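Local structure of probable glutamine-binding lipoprotein GlnH (GLNBP) (Mycobacterium tuberculosis, 6H20) at residues T262-T265 with L266-W270. The protein binds aspartate and related amino acids such as asparagine and glutamate, and probably helps regulate protein kinase G and so glutamate metabolism. Numbering follows the deposited sequence.
Sequences TWNT and LYRKW
W263 and Y267 sit one turn apart on helix 262-270, a short amphipathic helix of this family 3 solute-binding protein that follows helix 244-259. In both, CG is anti to the backbone N (chi1 near 180°), which leans the two rings the same way over one side of the helix, where they lie side by side. Their planes are 28° apart but slid past each other, and the rings barely overlap: CH2 of W263 meets CD2 of Y267 at 3.6 Å, while CB of Y267 lies over one face of the indole. Broad, flat groups suit this buried side, where both pack on L139 of strand 139-148 and the indole NE1 donates to the Y138 carbonyl.

Beneath the rings, the Y267 amide donates to W263 O at 2.9 Å, nearly straight at 167°. The helix repeats this bond from L266 N to T262 O, also 2.9 Å. L266 adds a branched apolar tip, its CD1 4.1 Å from CG2 of T262. Threonine suits the first turn: the hydroxyls of T262 and T265 hydrogen-bond D260 OD1 and G261 O, while the T262 methyl faces L266. The aromatic pair thus packs against strand 139-148, while L266 on F77 and the D80 carboxylate, which takes a salt bridge from the long K269 and a hydrogen bond from W270 NE1, hold the helix to helix 77-90.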
ATOM      1  N   THR A 262      15.755 -12.239   1.951  1.00 18.57           N
ATOM      2  CA  THR A 262      14.562 -12.288   1.105  1.00 17.56           C
ATOM      3  C   THR A 262      14.031 -10.894   0.801  1.00 19.91           C
ATOM      4  O   THR A 262      13.650 -10.607  -0.340  1.00 19.10           O
ATOM      5  CB  THR A 262      13.471 -13.127   1.775  1.00 17.77           C
ATOM      6  OG1 THR A 262      13.937 -14.468   1.953  1.00 21.67           O
ATOM      7  CG2 THR A 262      12.221 -13.160   0.906  1.00 19.20           C
ATOM      8  N   TRP A 263      14.003 -10.012   1.800  1.00 19.35           N
ATOM      9  CA  TRP A 263      13.523  -8.654   1.559  1.00 16.67           C
ATOM     10  C   TRP A 263      14.367  -7.969   0.492  1.00 20.12           C
ATOM     11  O   TRP A 263      13.834  -7.359  -0.444  1.00 18.99           O
ATOM     12  CB  TRP A 263      13.530  -7.860   2.865  1.00 19.22           C
ATOM     13  CG  TRP A 263      12.796  -6.566   2.783  1.00 19.03           C
ATOM     14  CD1 TRP A 263      11.504  -6.345   3.146  1.00 18.20           C
ATOM     15  CD2 TRP A 263      13.303  -5.311   2.302  1.00 20.24           C
ATOM     16  NE1 TRP A 263      11.166  -5.033   2.931  1.00 20.11           N
ATOM     17  CE2 TRP A 263      12.249  -4.372   2.416  1.00 22.08           C
ATOM     18  CE3 TRP A 263      14.540  -4.884   1.805  1.00 21.82           C
ATOM     19  CZ2 TRP A 263      12.392  -3.039   2.041  1.00 24.28           C
ATOM     20  CZ3 TRP A 263      14.677  -3.550   1.430  1.00 22.94           C
ATOM     21  CH2 TRP A 263      13.605  -2.649   1.556  1.00 22.50           C
ATOM     22  N   ASN A 264      15.692  -8.082   0.604  1.00 20.74           N
ATOM     23  CA  ASN A 264      16.569  -7.485  -0.403  1.00 23.51           C
ATOM     24  C   ASN A 264      16.277  -8.045  -1.792  1.00 20.58           C
ATOM     25  O   ASN A 264      16.239  -7.302  -2.786  1.00 20.60           O
ATOM     26  CB  ASN A 264      18.024  -7.750  -0.019  1.00 22.10           C
ATOM     27  CG  ASN A 264      18.998  -7.140  -0.995  1.00 29.61           C
ATOM     28  OD1 ASN A 264      19.250  -5.932  -0.966  1.00 36.77           O
ATOM     29  ND2 ASN A 264      19.541  -7.967  -1.880  1.00 31.83           N
ATOM     30  N   THR A 265      16.068  -9.358  -1.878  1.00 21.23           N
ATOM     31  CA  THR A 265      15.772  -9.993  -3.156  1.00 22.78           C
ATOM     32  C   THR A 265      14.471  -9.460  -3.743  1.00 23.73           C
ATOM     33  O   THR A 265      14.389  -9.177  -4.947  1.00 23.37           O
ATOM     34  CB  THR A 265      15.716 -11.509  -2.956  1.00 24.75           C
ATOM     35  OG1 THR A 265      17.029 -11.994  -2.630  1.00 25.79           O
ATOM     36  CG2 THR A 265      15.203 -12.218  -4.200  1.00 26.63           C
ATOM     37  N   LEU A 266      13.452  -9.284  -2.898  1.00 20.54           N
ATOM     38  CA  LEU A 266      12.170  -8.782  -3.378  1.00 19.00           C
ATOM     39  C   LEU A 266      12.260  -7.330  -3.819  1.00 21.80           C
ATOM     40  O   LEU A 266      11.634  -6.947  -4.816  1.00 19.84           O
ATOM     41  CB  LEU A 266      11.097  -8.957  -2.302  1.00 19.58           C
ATOM     42  CG  LEU A 266      10.760 -10.408  -1.965  1.00 22.33           C
ATOM     43  CD1 LEU A 266       9.670 -10.444  -0.898  1.00 22.25           C
ATOM     44  CD2 LEU A 266      10.325 -11.173  -3.209  1.00 22.58           C
ATOM     45  N   TYR A 267      13.010  -6.498  -3.088  1.00 19.66           N
ATOM     46  CA  TYR A 267      13.214  -5.120  -3.527  1.00 21.44           C
ATOM     47  C   TYR A 267      13.899  -5.086  -4.883  1.00 23.18           C
ATOM     48  O   TYR A 267      13.486  -4.345  -5.782  1.00 23.81           O
ATOM     49  CB  TYR A 267      14.049  -4.341  -2.503  1.00 23.73           C
ATOM     50  CG  TYR A 267      13.975  -2.830  -2.692  1.00 22.68           C
ATOM     51  CD1 TYR A 267      14.764  -2.173  -3.638  1.00 35.00           C
ATOM     52  CD2 TYR A 267      13.100  -2.072  -1.934  1.00 29.45           C
ATOM     53  CE1 TYR A 267      14.677  -0.789  -3.810  1.00 26.31           C
ATOM     54  CE2 TYR A 267      13.008  -0.704  -2.095  1.00 34.44           C
ATOM     55  CZ  TYR A 267      13.791  -0.068  -3.028  1.00 28.09           C
ATOM     56  OH  TYR A 267      13.672   1.300  -3.162  1.00 43.67           O
ATOM     57  N   ARG A 268      14.959  -5.876  -5.046  1.00 21.27           N
ATOM     58  CA  ARG A 268      15.661  -5.892  -6.324  1.00 22.99           C
ATOM     59  C   ARG A 268      14.778  -6.448  -7.436  1.00 25.69           C
ATOM     60  O   ARG A 268      14.899  -6.035  -8.593  1.00 27.88           O
ATOM     61  CB  ARG A 268      16.970  -6.669  -6.190  1.00 28.69           C
ATOM     62  CG  ARG A 268      17.983  -5.989  -5.269  1.00 29.55           C
ATOM     63  CD  ARG A 268      19.363  -6.660  -5.290  1.00 36.20           C
ATOM     64  NE  ARG A 268      19.280  -8.117  -5.242  1.00 42.23           N
ATOM     65  CZ  ARG A 268      19.367  -8.906  -6.308  1.00 43.55           C
ATOM     66  NH1 ARG A 268      19.544  -8.374  -7.512  1.00 45.98           N
ATOM     67  NH2 ARG A 268      19.271 -10.222  -6.173  1.00 46.07           N
ATOM     68  N   LYS A 269      13.865  -7.361  -7.103  1.00 26.82           N
ATOM     69  CA  LYS A 269      12.990  -7.940  -8.115  1.00 25.01           C
ATOM     70  C   LYS A 269      11.992  -6.915  -8.641  1.00 22.27           C
ATOM     71  O   LYS A 269      11.695  -6.889  -9.842  1.00 25.07           O
ATOM     72  CB  LYS A 269      12.263  -9.142  -7.509  1.00 23.43           C
ATOM     73  CG  LYS A 269      11.271  -9.862  -8.405  1.00 26.24           C
ATOM     74  CD  LYS A 269      10.754 -11.102  -7.678  1.00 27.33           C
ATOM     75  CE  LYS A 269       9.641 -11.809  -8.432  1.00 26.66           C
ATOM     76  NZ  LYS A 269       9.019 -12.842  -7.545  1.00 29.65           N
ATOM     77  N   TRP A 270      11.500  -6.029  -7.773  1.00 20.79           N
ATOM     78  CA  TRP A 270      10.347  -5.196  -8.088  1.00 19.57           C
ATOM     79  C   TRP A 270      10.620  -3.699  -8.146  1.00 22.43           C
ATOM     80  O   TRP A 270       9.931  -3.000  -8.893  1.00 23.81           O
ATOM     81  CB  TRP A 270       9.218  -5.450  -7.069  1.00 17.77           C
ATOM     82  CG  TRP A 270       8.633  -6.823  -7.211  1.00 18.71           C
ATOM     83  CD1 TRP A 270       8.711  -7.860  -6.309  1.00 17.33           C
ATOM     84  CD2 TRP A 270       7.926  -7.332  -8.343  1.00 19.05           C
ATOM     85  NE1 TRP A 270       8.073  -8.970  -6.810  1.00 19.58           N
ATOM     86  CE2 TRP A 270       7.579  -8.671  -8.055  1.00 19.52           C
ATOM     87  CE3 TRP A 270       7.527  -6.776  -9.569  1.00 19.15           C
ATOM     88  CZ2 TRP A 270       6.873  -9.466  -8.954  1.00 23.81           C
ATOM     89  CZ3 TRP A 270       6.829  -7.570 -10.460  1.00 22.11           C
ATOM     90  CH2 TRP A 270       6.498  -8.898 -10.144  1.00 23.67           C
TER